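Local coordinates for Sel1 repeat family protein (Pseudomonas aeruginosa, PDB 6LCH) that probably serves as a type VI secretion immunity protein, protecting its producer against the effector PldB through a scaffold of Sel1-type helical repeats, at residues L20-L34 with R45-H58. Numbering follows the deposited sequence.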
loop_
_atom_site.group_PDB
_atom_site.type_symbol
_atom_site.label_atom_id
_atom_site.label_comp_id
_atom_site.label_asym_id
_atom_site.label_seq_id
_atom_site.Cartn_x
_atom_site.Cartn_y
_atom_site.Cartn_z
ATOM N N LEU A 20 15.630 -9.882 10.360
ATOM C CA LEU A 20 15.588 -10.352 8.979
ATOM C C LEU A 20 16.764 -11.293 8.745
ATOM O O LEU A 20 17.924 -10.871 8.798
ATOM C CB LEU A 20 15.631 -9.180 8.003
ATOM C CG LEU A 20 15.252 -9.516 6.558
ATOM C CD1 LEU A 20 13.742 -9.461 6.379
ATOM C CD2 LEU A 20 15.952 -8.581 5.575
ATOM N N ASP A 21 16.469 -12.559 8.483
ATOM C CA ASP A 21 17.529 -13.540 8.280
ATOM C C ASP A 21 18.203 -13.316 6.930
ATOM O O ASP A 21 17.512 -13.210 5.911
ATOM C CB ASP A 21 16.980 -14.961 8.355
ATOM C CG ASP A 21 18.035 -16.002 8.037
ATOM O OD1 ASP A 21 18.896 -16.253 8.909
ATOM O OD2 ASP A 21 18.016 -16.555 6.915
ATOM N N PRO A 22 19.535 -13.226 6.881
ATOM C CA PRO A 22 20.207 -13.024 5.578
ATOM C C PRO A 22 20.037 -14.171 4.589
ATOM O O PRO A 22 19.711 -13.919 3.419
ATOM C CB PRO A 22 21.673 -12.820 5.986
ATOM C CG PRO A 22 21.584 -12.222 7.360
ATOM C CD PRO A 22 20.421 -12.912 8.017
ATOM N N GLN A 23 20.268 -15.423 5.007
ATOM C CA GLN A 23 20.072 -16.557 4.100
ATOM C C GLN A 23 18.656 -16.598 3.541
ATOM O O GLN A 23 18.457 -16.866 2.348
ATOM C CB GLN A 23 20.376 -17.881 4.810
ATOM C CG GLN A 23 19.984 -19.100 3.960
ATOM C CD GLN A 23 20.156 -20.449 4.662
ATOM O OE1 GLN A 23 19.743 -20.643 5.801
ATOM N NE2 GLN A 23 20.828 -21.381 3.982
ATOM N N ALA A 24 17.658 -16.357 4.394
ATOM C CA ALA A 24 16.272 -16.449 3.949
ATOM C C ALA A 24 15.903 -15.283 3.041
ATOM O O ALA A 24 15.186 -15.466 2.052
ATOM C CB ALA A 24 15.338 -16.513 5.157
ATOM N N ASP A 25 16.392 -14.081 3.354
ATOM C CA ASP A 25 16.061 -12.915 2.542
ATOM C C ASP A 25 16.619 -13.038 1.130
ATOM O O ASP A 25 16.046 -12.483 0.186
ATOM C CB ASP A 25 16.582 -11.643 3.210
ATOM C CG ASP A 25 16.040 -10.381 2.565
ATOM O OD1 ASP A 25 14.829 -10.112 2.705
ATOM O OD2 ASP A 25 16.827 -9.655 1.929
ATOM N N ALA A 26 17.732 -13.755 0.969
ATOM C CA ALA A 26 18.267 -14.002 -0.365
ATOM C C ALA A 26 17.345 -14.915 -1.163
ATOM O O ALA A 26 17.105 -14.676 -2.352
ATOM C CB ALA A 26 19.672 -14.599 -0.262
ATOM N N TRP A 27 16.823 -15.968 -0.528
ATOM C CA TRP A 27 15.822 -16.800 -1.189
ATOM C C TRP A 27 14.605 -15.977 -1.577
ATOM O O TRP A 27 14.067 -16.122 -2.682
ATOM C CB TRP A 27 15.380 -17.937 -0.271
ATOM C CG TRP A 27 16.404 -18.958 0.003
ATOM C CD1 TRP A 27 17.421 -19.351 -0.816
ATOM C CD2 TRP A 27 16.511 -19.744 1.189
ATOM N NE1 TRP A 27 18.163 -20.333 -0.205
ATOM C CE2 TRP A 27 17.624 -20.590 1.029
ATOM C CE3 TRP A 27 15.777 -19.809 2.378
ATOM C CZ2 TRP A 27 18.015 -21.493 2.006
ATOM C CZ3 TRP A 27 16.166 -20.704 3.345
ATOM C CH2 TRP A 27 17.277 -21.534 3.156
ATOM N N TYR A 28 14.157 -15.116 -0.667
ATOM C CA TYR A 28 12.944 -14.339 -0.884
ATOM C C TYR A 28 13.109 -13.374 -2.049
ATOM O O TYR A 28 12.227 -13.268 -2.910
ATOM C CB TYR A 28 12.591 -13.585 0.396
ATOM C CG TYR A 28 11.700 -12.390 0.178
ATOM C CD1 TYR A 28 12.223 -11.103 0.162
ATOM C CD2 TYR A 28 10.336 -12.547 -0.004
ATOM C CE1 TYR A 28 11.411 -10.011 -0.030
ATOM C CE2 TYR A 28 9.516 -11.459 -0.207
ATOM C CZ TYR A 28 10.060 -10.194 -0.218
ATOM O OH TYR A 28 9.243 -9.108 -0.411
ATOM N N ARG A 29 14.233 -12.655 -2.087
ATOM C CA ARG A 29 14.454 -11.670 -3.141
ATOM C C ARG A 29 14.657 -12.326 -4.505
ATOM O O ARG A 29 14.297 -11.735 -5.531
ATOM C CB ARG A 29 15.645 -10.782 -2.785
ATOM C CG ARG A 29 15.317 -9.691 -1.784
ATOM C CD ARG A 29 16.516 -8.791 -1.515
ATOM N NE ARG A 29 17.461 -9.395 -0.578
ATOM C CZ ARG A 29 18.664 -9.848 -0.916
ATOM N NH1 ARG A 29 19.080 -9.766 -2.175
ATOM N NH2 ARG A 29 19.455 -10.382 0.003
ATOM N N GLU A 30 15.230 -13.533 -4.551
ATOM C CA GLU A 30 15.302 -14.248 -5.822
ATOM C C GLU A 30 13.917 -14.681 -6.282
ATOM O O GLU A 30 13.578 -14.557 -7.467
ATOM C CB GLU A 30 16.225 -15.466 -5.717
ATOM C CG GLU A 30 16.124 -16.396 -6.932
ATOM C CD GLU A 30 17.144 -17.525 -6.930
ATOM O OE1 GLU A 30 18.071 -17.505 -6.095
ATOM O OE2 GLU A 30 17.015 -18.436 -7.777
ATOM N N ALA A 31 13.103 -15.196 -5.356
ATOM C CA ALA A 31 11.745 -15.592 -5.712
ATOM C C ALA A 31 10.929 -14.390 -6.163
ATOM O O ALA A 31 10.192 -14.470 -7.154
ATOM C CB ALA A 31 11.072 -16.285 -4.528
ATOM N N ALA A 32 11.052 -13.266 -5.450
ATOM C CA ALA A 32 10.323 -12.062 -5.830
ATOM C C ALA A 32 10.720 -11.588 -7.220
ATOM O O ALA A 32 9.868 -11.143 -7.998
ATOM C CB ALA A 32 10.559 -10.958 -4.798
ATOM N N THR A 33 12.013 -11.673 -7.552
ATOM C CA THR A 33 12.470 -11.266 -8.877
ATOM C C THR A 33 11.945 -12.205 -9.954
ATOM O O THR A 33 11.495 -11.754 -11.015
ATOM C CB THR A 33 13.998 -11.215 -8.915
ATOM O OG1 THR A 33 14.465 -10.214 -8.004
ATOM C CG2 THR A 33 14.492 -10.889 -10.315
ATOM N N LEU A 34 11.990 -13.513 -9.699
ATOM C CA LEU A 34 11.491 -14.476 -10.670
ATOM C C LEU A 34 9.994 -14.342 -10.906
ATOM O O LEU A 34 9.503 -14.822 -11.929
ATOM C CB LEU A 34 11.814 -15.903 -10.218
ATOM C CG LEU A 34 13.288 -16.319 -10.240
ATOM C CD1 LEU A 34 13.454 -17.730 -9.702
ATOM C CD2 LEU A 34 13.858 -16.209 -11.645
ATOM N N ARG A 45 9.854 -23.437 -8.689
ATOM C CA ARG A 45 11.032 -22.848 -8.062
ATOM C C ARG A 45 10.661 -21.656 -7.186
ATOM O O ARG A 45 11.191 -21.507 -6.079
ATOM C CB ARG A 45 12.045 -22.434 -9.124
ATOM C CG ARG A 45 13.229 -21.669 -8.563
ATOM C CD ARG A 45 14.273 -21.408 -9.632
ATOM N NE ARG A 45 15.593 -21.150 -9.060
ATOM C CZ ARG A 45 16.374 -22.081 -8.519
ATOM N NH1 ARG A 45 15.981 -23.347 -8.481
ATOM N NH2 ARG A 45 17.558 -21.745 -8.023
ATOM N N ILE A 46 9.765 -20.792 -7.670
ATOM C CA ILE A 46 9.347 -19.633 -6.885
ATOM C C ILE A 46 8.775 -20.084 -5.548
ATOM O O ILE A 46 9.122 -19.546 -4.491
ATOM C CB ILE A 46 8.335 -18.785 -7.677
ATOM C CG1 ILE A 46 9.007 -18.148 -8.892
ATOM C CG2 ILE A 46 7.721 -17.711 -6.797
ATOM C CD1 ILE A 46 8.028 -17.558 -9.874
ATOM N N VAL A 47 7.899 -21.092 -5.576
ATOM C CA VAL A 47 7.313 -21.619 -4.346
ATOM C C VAL A 47 8.397 -22.199 -3.448
ATOM O O VAL A 47 8.387 -21.998 -2.228
ATOM C CB VAL A 47 6.230 -22.664 -4.674
ATOM C CG1 VAL A 47 5.808 -23.415 -3.416
ATOM C CG2 VAL A 47 5.024 -22.007 -5.339
ATOM N N GLY A 48 9.356 -22.918 -4.038
ATOM C CA GLY A 48 10.429 -23.496 -3.245
ATOM C C GLY A 48 11.199 -22.451 -2.462
ATOM O O GLY A 48 11.358 -22.560 -1.246
ATOM N N LEU A 49 11.666 -21.408 -3.152
ATOM C CA LEU A 49 12.412 -20.343 -2.489
ATOM C C LEU A 49 11.569 -19.662 -1.418
ATOM O O LEU A 49 12.005 -19.519 -0.268
ATOM C CB LEU A 49 12.886 -19.322 -3.520
ATOM C CG LEU A 49 13.904 -19.835 -4.533
ATOM C CD1 LEU A 49 13.843 -19.003 -5.797
ATOM C CD2 LEU A 49 15.298 -19.808 -3.931
ATOM N N TYR A 50 10.359 -19.228 -1.786
ATOM C CA TYR A 50 9.464 -18.581 -0.833
ATOM C C TYR A 50 9.261 -19.439 0.409
ATOM O O TYR A 50 9.372 -18.951 1.540
ATOM C CB TYR A 50 8.117 -18.290 -1.497
ATOM C CG TYR A 50 8.019 -16.945 -2.181
ATOM C CD1 TYR A 50 8.883 -15.906 -1.853
ATOM C CD2 TYR A 50 7.046 -16.711 -3.146
ATOM C CE1 TYR A 50 8.787 -14.676 -2.477
ATOM C CE2 TYR A 50 6.942 -15.488 -3.773
ATOM C CZ TYR A 50 7.810 -14.472 -3.435
ATOM O OH TYR A 50 7.705 -13.253 -4.067
ATOM N N SER A 51 8.945 -20.723 0.214
ATOM C CA SER A 51 8.683 -21.597 1.352
ATOM C C SER A 51 9.935 -21.790 2.196
ATOM O O SER A 51 9.875 -21.732 3.431
ATOM C CB SER A 51 8.143 -22.942 0.871
ATOM O OG SER A 51 7.070 -22.759 -0.036
ATOM N N LYS A 52 11.077 -22.020 1.542
ATOM C CA LYS A 52 12.345 -22.129 2.258
ATOM C C LYS A 52 12.589 -20.903 3.128
ATOM O O LYS A 52 12.998 -21.022 4.289
ATOM C CB LYS A 52 13.493 -22.309 1.263
ATOM C CG LYS A 52 13.704 -23.736 0.777
ATOM C CD LYS A 52 14.852 -23.812 -0.233
ATOM C CE LYS A 52 14.403 -23.407 -1.635
ATOM N NZ LYS A 52 15.533 -23.283 -2.607
ATOM N N ALA A 53 12.331 -19.712 2.585
ATOM C CA ALA A 53 12.481 -18.502 3.381
ATOM C C ALA A 53 11.446 -18.454 4.499
ATOM O O ALA A 53 11.755 -18.030 5.619
ATOM C CB ALA A 53 12.372 -17.272 2.482
ATOM N N ALA A 54 10.219 -18.901 4.216
ATOM C CA ALA A 54 9.154 -18.851 5.217
ATOM C C ALA A 54 9.456 -19.761 6.399
ATOM O O ALA A 54 9.146 -19.422 7.546
ATOM C CB ALA A 54 7.820 -19.237 4.580
ATOM N N GLU A 55 10.047 -20.930 6.139
ATOM C CA GLU A 55 10.393 -21.851 7.215
ATOM C C GLU A 55 11.511 -21.315 8.095
ATOM O O GLU A 55 11.648 -21.759 9.238
ATOM C CB GLU A 55 10.803 -23.216 6.657
ATOM C CG GLU A 55 9.818 -23.862 5.698
ATOM C CD GLU A 55 8.371 -23.622 6.071
ATOM O OE1 GLU A 55 7.607 -23.161 5.196
ATOM O OE2 GLU A 55 7.989 -23.900 7.230
ATOM N N ARG A 56 12.326 -20.394 7.586
ATOM C CA ARG A 56 13.350 -19.762 8.406
ATOM C C ARG A 56 12.839 -18.518 9.119
ATOM O O ARG A 56 13.611 -17.869 9.828
ATOM C CB ARG A 56 14.576 -19.408 7.556
ATOM C CG ARG A 56 15.453 -20.594 7.229
ATOM C CD ARG A 56 16.777 -20.168 6.620
ATOM N NE ARG A 56 17.726 -19.609 7.583
ATOM C CZ ARG A 56 18.480 -20.338 8.403
ATOM N NH1 ARG A 56 18.396 -21.660 8.392
ATOM N NH2 ARG A 56 19.322 -19.743 9.233
ATOM N N GLY A 57 11.566 -18.175 8.944
ATOM C CA GLY A 57 10.957 -17.058 9.639
ATOM C C GLY A 57 10.828 -15.772 8.851
ATOM O O GLY A 57 10.458 -14.746 9.435
ATOM N N HIS A 58 11.124 -15.787 7.555
ATOM C CA HIS A 58 11.061 -14.570 6.754
ATOM C C HIS A 58 9.607 -14.149 6.568
ATOM O O HIS A 58 8.811 -14.898 5.995
ATOM C CB HIS A 58 11.731 -14.799 5.402
ATOM C CG HIS A 58 12.137 -13.536 4.713
ATOM N ND1 HIS A 58 11.250 -12.763 3.993
ATOM C CD2 HIS A 58 13.333 -12.905 4.641
ATOM C CE1 HIS A 58 11.886 -11.714 3.499
ATOM N NE2 HIS A 58 13.149 -11.777 3.879
#
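His58 reaches across to Asp25, and each of its ring nitrogens has a partner. Its NE2 donates to Asp25 OD1 at 2.6 Å, close to the ring plane and onto the anti lone pair, with ring and carboxylate only 25° apart. Its other nitrogen, ND1, accepts from the backbone N of Ala61, so the same imidazole N-caps helix 59-70. Asp25's second oxygen, OD2, takes a straight bond from Arg29 NE, which probably offsets part of the carboxylate's charge and steadies it as the histidine's acceptor. Tyr28 lies over the imidazole in an offset stack, centroids 4.6 Å apart, its own CB also resting on the histidine face.

Nearby, Asp21 has two donors on one oxygen. Asp21 OD2 caps helix 22-34 by accepting from Ala24 N at 2.6 Å, and Arg56 NE meets it at 3.1 Å from above the carboxylate plane to complete a salt bridge. Helices 22-34 and 43-55 form an antiparallel hairpin, the axes of the two segments approaching to 7.9 Å with their directions 153° apart, as in the alpha-alpha pairs of Sel1 and TPR-like repeats; a Schellman motif at Gly57 ends the second helix and leads into His58.

At this end of the pair, Ala24 and Ala53 meet CB to CB and let the backbones come close. Trp27, its CG beside the backbone N (chi1 -68°), lays its indole along helix 43-55, where Lys52 CB packs on the six-membered ring and NZ makes a cation-pi contact over the five-membered one. Leu49 is a knob among Trp27, Glu30, Ala31 and Leu34. Ala31 CB sits 3.6 Å from the centroid of the Tyr50 ring, whose OH hydrogen-bonds Asn64 on helix 59-70. At the far end, Arg45 offers NE and NH2 to Glu30 OE2, both bonds weak, the nearer spanning 3.3 Å from NE.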